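Local atomic coordinates of D-mandelate dehydrogenase (Rhodotorula graminis, PDB entry 2W2K), a protein that probably interconverts D-mandelate and related D-2-hydroxyacids with their 2-oxoacids, using a nicotinamide cofactor. Residues Tyr123-Arg137 against Leu293-Ile305. Numbering follows the deposited sequence.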
loop_
_atom_site.group_PDB
_atom_site.type_symbol
_atom_site.label_atom_id
_atom_site.label_comp_id
_atom_site.label_asym_id
_atom_site.label_seq_id
_atom_site.Cartn_x
_atom_site.Cartn_y
_atom_site.Cartn_z
ATOM N N TYR B 123 -1.455 -2.847 -2.370
ATOM C CA TYR B 123 -1.077 -1.448 -2.670
ATOM C C TYR B 123 -2.189 -0.684 -3.441
ATOM O O TYR B 123 -2.553 0.458 -3.075
ATOM C CB TYR B 123 0.263 -1.430 -3.456
ATOM C CG TYR B 123 0.650 -0.094 -4.093
ATOM C CD1 TYR B 123 1.417 0.844 -3.387
ATOM C CD2 TYR B 123 0.283 0.215 -5.417
ATOM C CE1 TYR B 123 1.795 2.073 -3.981
ATOM C CE2 TYR B 123 0.642 1.460 -6.013
ATOM C CZ TYR B 123 1.397 2.370 -5.290
ATOM O OH TYR B 123 1.778 3.583 -5.874
ATOM N N LEU B 124 -2.720 -1.299 -4.501
ATOM C CA LEU B 124 -3.815 -0.664 -5.282
ATOM C C LEU B 124 -5.106 -0.486 -4.440
ATOM O O LEU B 124 -5.798 0.539 -4.573
ATOM C CB LEU B 124 -4.116 -1.464 -6.549
ATOM C CG LEU B 124 -2.985 -1.656 -7.596
ATOM C CD1 LEU B 124 -3.475 -2.581 -8.701
ATOM C CD2 LEU B 124 -2.540 -0.271 -8.160
ATOM N N ILE B 125 -5.415 -1.461 -3.580
ATOM C CA ILE B 125 -6.583 -1.367 -2.636
ATOM C C ILE B 125 -6.438 -0.178 -1.668
ATOM O O ILE B 125 -7.379 0.630 -1.491
ATOM C CB ILE B 125 -6.832 -2.717 -1.849
ATOM C CG1 ILE B 125 -7.313 -3.812 -2.810
ATOM C CG2 ILE B 125 -7.896 -2.522 -0.734
ATOM C CD1 ILE B 125 -7.295 -5.288 -2.199
ATOM N N LEU B 126 -5.253 -0.055 -1.056
ATOM C CA LEU B 126 -4.951 1.120 -0.233
ATOM C C LEU B 126 -5.064 2.420 -1.058
ATOM O O LEU B 126 -5.710 3.374 -0.613
ATOM C CB LEU B 126 -3.571 0.983 0.452
ATOM C CG LEU B 126 -3.474 -0.042 1.604
ATOM C CD1 LEU B 126 -2.022 -0.542 1.847
ATOM C CD2 LEU B 126 -4.082 0.491 2.912
ATOM N N SER B 127 -4.472 2.451 -2.258
ATOM C CA SER B 127 -4.560 3.647 -3.127
ATOM C C SER B 127 -5.998 4.126 -3.439
ATOM O O SER B 127 -6.286 5.330 -3.346
ATOM C CB SER B 127 -3.746 3.457 -4.433
ATOM O OG SER B 127 -3.669 4.680 -5.155
ATOM N N VAL B 128 -6.889 3.199 -3.800
ATOM C CA VAL B 128 -8.262 3.568 -4.210
ATOM C C VAL B 128 -9.153 3.997 -3.028
ATOM O O VAL B 128 -10.090 4.802 -3.213
ATOM C CB VAL B 128 -8.968 2.469 -5.111
ATOM C CG1 VAL B 128 -8.177 2.231 -6.434
ATOM C CG2 VAL B 128 -9.201 1.137 -4.376
ATOM N N PHE B 129 -8.881 3.474 -1.828
ATOM C CA PHE B 129 -9.622 3.881 -0.620
ATOM C C PHE B 129 -9.165 5.266 -0.108
ATOM O O PHE B 129 -9.993 6.056 0.365
ATOM C CB PHE B 129 -9.510 2.831 0.513
ATOM C CG PHE B 129 -10.618 1.768 0.502
ATOM C CD1 PHE B 129 -10.378 0.491 -0.020
ATOM C CD2 PHE B 129 -11.892 2.044 1.062
ATOM C CE1 PHE B 129 -11.390 -0.501 -0.020
ATOM C CE2 PHE B 129 -12.916 1.075 1.063
ATOM C CZ PHE B 129 -12.671 -0.203 0.514
ATOM N N ARG B 130 -7.867 5.560 -0.247
ATOM C CA ARG B 130 -7.222 6.760 0.363
ATOM C C ARG B 130 -6.998 7.957 -0.598
ATOM O O ARG B 130 -6.639 9.067 -0.158
ATOM C CB ARG B 130 -5.897 6.318 1.030
ATOM C CG ARG B 130 -6.113 5.226 2.149
ATOM C CD ARG B 130 -7.092 5.702 3.322
ATOM N NE ARG B 130 -6.493 6.883 3.952
ATOM C CZ ARG B 130 -5.587 6.851 4.927
ATOM N NH1 ARG B 130 -5.229 5.686 5.503
ATOM N NH2 ARG B 130 -5.024 8.001 5.329
ATOM N N LEU B 131 -7.236 7.718 -1.896
ATOM C CA LEU B 131 -6.967 8.695 -2.981
ATOM C C LEU B 131 -5.481 9.157 -2.997
ATOM O O LEU B 131 -5.169 10.336 -3.194
ATOM C CB LEU B 131 -7.976 9.890 -2.935
ATOM C CG LEU B 131 -9.455 9.440 -2.825
ATOM C CD1 LEU B 131 -10.396 10.628 -2.606
ATOM C CD2 LEU B 131 -9.878 8.592 -4.047
ATOM N N ALA B 132 -4.576 8.198 -2.810
ATOM C CA ALA B 132 -3.140 8.493 -2.659
ATOM C C ALA B 132 -2.468 8.906 -3.971
ATOM O O ALA B 132 -1.496 9.688 -3.976
ATOM C CB ALA B 132 -2.423 7.294 -2.037
ATOM N N SER B 133 -2.974 8.379 -5.084
ATOM C CA SER B 133 -2.439 8.704 -6.409
ATOM C C SER B 133 -2.584 10.212 -6.712
ATOM O O SER B 133 -1.634 10.863 -7.186
ATOM C CB SER B 133 -3.094 7.836 -7.492
ATOM O OG SER B 133 -2.501 8.096 -8.758
ATOM N N TYR B 134 -3.766 10.751 -6.418
ATOM C CA TYR B 134 -4.071 12.187 -6.542
ATOM C C TYR B 134 -3.192 13.022 -5.590
ATOM O O TYR B 134 -2.647 14.074 -5.983
ATOM C CB TYR B 134 -5.561 12.405 -6.253
ATOM C CG TYR B 134 -6.097 13.823 -6.414
ATOM C CD1 TYR B 134 -5.997 14.494 -7.642
ATOM C CD2 TYR B 134 -6.734 14.465 -5.355
ATOM C CE1 TYR B 134 -6.507 15.799 -7.800
ATOM C CE2 TYR B 134 -7.257 15.766 -5.500
ATOM C CZ TYR B 134 -7.142 16.419 -6.732
ATOM O OH TYR B 134 -7.659 17.693 -6.899
ATOM N N SER B 135 -3.062 12.568 -4.343
ATOM C CA SER B 135 -2.188 13.212 -3.363
ATOM C C SER B 135 -0.718 13.305 -3.831
ATOM O O SER B 135 -0.084 14.356 -3.642
ATOM C CB SER B 135 -2.286 12.494 -1.999
ATOM O OG SER B 135 -1.652 13.227 -0.957
ATOM N N GLU B 136 -0.178 12.227 -4.424
ATOM C CA GLU B 136 1.205 12.263 -4.959
ATOM C C GLU B 136 1.362 13.360 -6.033
ATOM O O GLU B 136 2.317 14.155 -6.000
ATOM C CB GLU B 136 1.657 10.891 -5.518
ATOM C CG GLU B 136 1.833 9.767 -4.473
ATOM C CD GLU B 136 2.790 8.619 -4.928
ATOM O OE1 GLU B 136 3.716 8.869 -5.735
ATOM O OE2 GLU B 136 2.638 7.466 -4.451
ATOM N N ARG B 137 0.425 13.414 -6.978
ATOM C CA ARG B 137 0.509 14.419 -8.068
ATOM C C ARG B 137 0.463 15.869 -7.566
ATOM O O ARG B 137 1.208 16.724 -8.073
ATOM C CB ARG B 137 -0.539 14.153 -9.156
ATOM C CG ARG B 137 -0.181 12.930 -9.981
ATOM C CD ARG B 137 -0.902 12.802 -11.319
ATOM N NE ARG B 137 -2.343 13.025 -11.283
ATOM C CZ ARG B 137 -3.256 12.157 -10.853
ATOM N NH1 ARG B 137 -2.923 10.977 -10.359
ATOM N NH2 ARG B 137 -4.524 12.493 -10.905
ATOM N N LEU B 293 -8.141 7.617 -19.150
ATOM C CA LEU B 293 -7.951 7.328 -17.718
ATOM C C LEU B 293 -6.856 8.184 -17.087
ATOM O O LEU B 293 -6.975 8.564 -15.926
ATOM C CB LEU B 293 -7.664 5.829 -17.457
ATOM C CG LEU B 293 -8.750 4.794 -17.807
ATOM C CD1 LEU B 293 -8.225 3.351 -17.600
ATOM C CD2 LEU B 293 -10.035 4.981 -16.991
ATOM N N ILE B 294 -5.793 8.472 -17.849
ATOM C CA ILE B 294 -4.691 9.323 -17.374
ATOM C C ILE B 294 -5.186 10.737 -17.018
ATOM O O ILE B 294 -4.789 11.316 -15.992
ATOM C CB ILE B 294 -3.511 9.392 -18.395
ATOM C CG1 ILE B 294 -2.740 8.051 -18.455
ATOM C CG2 ILE B 294 -2.547 10.549 -18.035
ATOM C CD1 ILE B 294 -1.903 7.869 -19.747
ATOM N N GLU B 295 -6.072 11.281 -17.848
ATOM C CA GLU B 295 -6.578 12.652 -17.642
ATOM C C GLU B 295 -7.571 12.859 -16.461
ATOM O O GLU B 295 -8.021 13.987 -16.223
ATOM C CB GLU B 295 -7.131 13.221 -18.958
ATOM C CG GLU B 295 -6.099 13.263 -20.100
ATOM N N MET B 296 -7.876 11.799 -15.712
ATOM C CA MET B 296 -8.802 11.896 -14.574
ATOM C C MET B 296 -8.090 12.079 -13.233
ATOM O O MET B 296 -6.882 11.924 -13.143
ATOM C CB MET B 296 -9.693 10.664 -14.506
ATOM C CG MET B 296 -10.656 10.561 -15.648
ATOM S SD MET B 296 -11.745 9.168 -15.426
ATOM C CE MET B 296 -12.516 9.133 -17.042
ATOM N N LYS B 297 -8.852 12.407 -12.186
ATOM C CA LYS B 297 -8.269 12.597 -10.838
ATOM C C LYS B 297 -7.814 11.305 -10.143
ATOM O O LYS B 297 -6.705 11.241 -9.596
ATOM C CB LYS B 297 -9.265 13.318 -9.912
ATOM C CG LYS B 297 -9.244 14.846 -10.007
ATOM C CD LYS B 297 -10.217 15.479 -9.017
ATOM C CE LYS B 297 -10.205 17.006 -9.115
ATOM N NZ LYS B 297 -11.180 17.616 -8.173
ATOM N N HIS B 298 -8.681 10.292 -10.158
ATOM C CA HIS B 298 -8.567 9.175 -9.211
ATOM C C HIS B 298 -8.341 7.770 -9.829
ATOM O O HIS B 298 -8.835 6.750 -9.301
ATOM C CB HIS B 298 -9.783 9.178 -8.256
ATOM C CG HIS B 298 -9.900 10.418 -7.409
ATOM N ND1 HIS B 298 -8.866 10.902 -6.637
ATOM C CD2 HIS B 298 -10.951 11.248 -7.191
ATOM C CE1 HIS B 298 -9.270 11.988 -5.993
ATOM N NE2 HIS B 298 -10.535 12.214 -6.304
ATOM N N VAL B 299 -7.583 7.692 -10.922
ATOM C CA VAL B 299 -7.222 6.374 -11.487
ATOM C C VAL B 299 -5.721 6.085 -11.243
ATOM O O VAL B 299 -4.852 6.826 -11.725
ATOM C CB VAL B 299 -7.569 6.246 -13.011
ATOM C CG1 VAL B 299 -7.303 4.811 -13.534
ATOM C CG2 VAL B 299 -9.024 6.629 -13.293
ATOM N N THR B 300 -5.435 5.032 -10.482
ATOM C CA THR B 300 -4.066 4.587 -10.184
ATOM C C THR B 300 -3.604 3.648 -11.317
ATOM O O THR B 300 -4.283 2.656 -11.644
ATOM C CB THR B 300 -3.971 3.851 -8.781
ATOM O OG1 THR B 300 -4.466 4.691 -7.719
ATOM C CG2 THR B 300 -2.525 3.396 -8.477
ATOM N N LEU B 301 -2.463 3.980 -11.931
ATOM C CA LEU B 301 -1.948 3.240 -13.102
ATOM C C LEU B 301 -0.467 2.836 -12.939
ATOM O O LEU B 301 0.390 3.694 -12.712
ATOM C CB LEU B 301 -2.134 4.072 -14.396
ATOM C CG LEU B 301 -3.586 4.509 -14.719
ATOM C CD1 LEU B 301 -3.649 5.802 -15.555
ATOM C CD2 LEU B 301 -4.372 3.374 -15.350
ATOM N N THR B 302 -0.170 1.538 -13.045
ATOM C CA THR B 302 1.228 1.018 -12.934
ATOM C C THR B 302 1.660 0.206 -14.201
ATOM O O THR B 302 0.805 -0.271 -14.967
ATOM C CB THR B 302 1.462 0.230 -11.593
ATOM O OG1 THR B 302 0.440 -0.778 -11.409
ATOM C CG2 THR B 302 1.424 1.184 -10.388
ATOM N N THR B 303 2.973 0.073 -14.433
ATOM C CA THR B 303 3.519 -0.611 -15.629
ATOM C C THR B 303 3.635 -2.168 -15.533
ATOM O O THR B 303 4.732 -2.729 -15.741
ATOM C CB THR B 303 4.926 -0.008 -16.058
ATOM O OG1 THR B 303 5.896 -0.233 -15.019
ATOM C CG2 THR B 303 4.823 1.495 -16.332
ATOM N N HIS B 304 2.513 -2.855 -15.257
ATOM C CA HIS B 304 2.486 -4.342 -15.128
ATOM C C HIS B 304 3.629 -4.858 -14.214
ATOM O O HIS B 304 4.394 -5.778 -14.578
ATOM C CB HIS B 304 2.479 -5.025 -16.525
ATOM C CG HIS B 304 1.882 -6.410 -16.551
ATOM N ND1 HIS B 304 1.815 -7.237 -15.446
ATOM C CD2 HIS B 304 1.357 -7.124 -17.579
ATOM C CE1 HIS B 304 1.247 -8.387 -15.785
ATOM N NE2 HIS B 304 0.971 -8.346 -17.077
ATOM N N ILE B 305 3.740 -4.254 -13.027
ATOM C CA ILE B 305 4.760 -4.669 -12.049
ATOM C C ILE B 305 4.327 -5.758 -11.041
ATOM O O ILE B 305 5.116 -6.131 -10.177
ATOM C CB ILE B 305 5.480 -3.459 -11.313
ATOM C CG1 ILE B 305 4.471 -2.537 -10.588
ATOM C CG2 ILE B 305 6.404 -2.682 -12.297
ATOM C CD1 ILE B 305 5.129 -1.549 -9.596
HETATM O O HOH W 1 -6.281 9.047 -6.354
#
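T300, H298 and Y134 bury the most surface in this contact, which illustrates how an outermost strand of a Rossmann-type sheet is covered by helices that come from far earlier in the chain. From strand 299-301, T300 points toward the helices and divides its two branches between a polar and an apolar neighbour. OG1 hydrogen-bonds to OG of S127 at 2.7 Å and also rests against CB of S133, while the methyl CG2 meets CD2 of L124 at 3.7 Å. The bond thus gives the buried hydroxyls of S127 and T300 a partner in each other. Farther along the helices, the contact turns on two rings. The H298 imidazole turns an edge toward the face of the Y134 ring in an offset T-shaped pair, centroids 5.0 Å apart and planes at 75°. L131, a residue with positive phi in the break between the two helices, lays its CD2 over one imidazole face, 3.8 Å from the centroid in a CH-pi contact; CB of K297 covers the opposite face. A water in the imidazole plane bridges ND1 of H298 and the backbone N of Y134. With CG of Y134 anti to the backbone N (chi1 -176°), the phenol runs alongside the extended K297 chain; NZ of K297 forms a salt bridge with E153, to which OH of Y134 hydrogen-bonds. Beyond them, NH2 of R137 donates to the carbonyl O of K297 (2.8 Å, with an N-H...O angle of 158°), tilted from the carbonyl plane. The T302 end borders the cofactor site: its OG1 hydrogen-bonds to D281, and L124 lies near T255, both NAD(+)-binding residues. Behind the strand, V299 packs on helix 263-271; helix 114-130 touches strands 250-254, 275-280 (V128 O accepts from S277 OG) and 299-301.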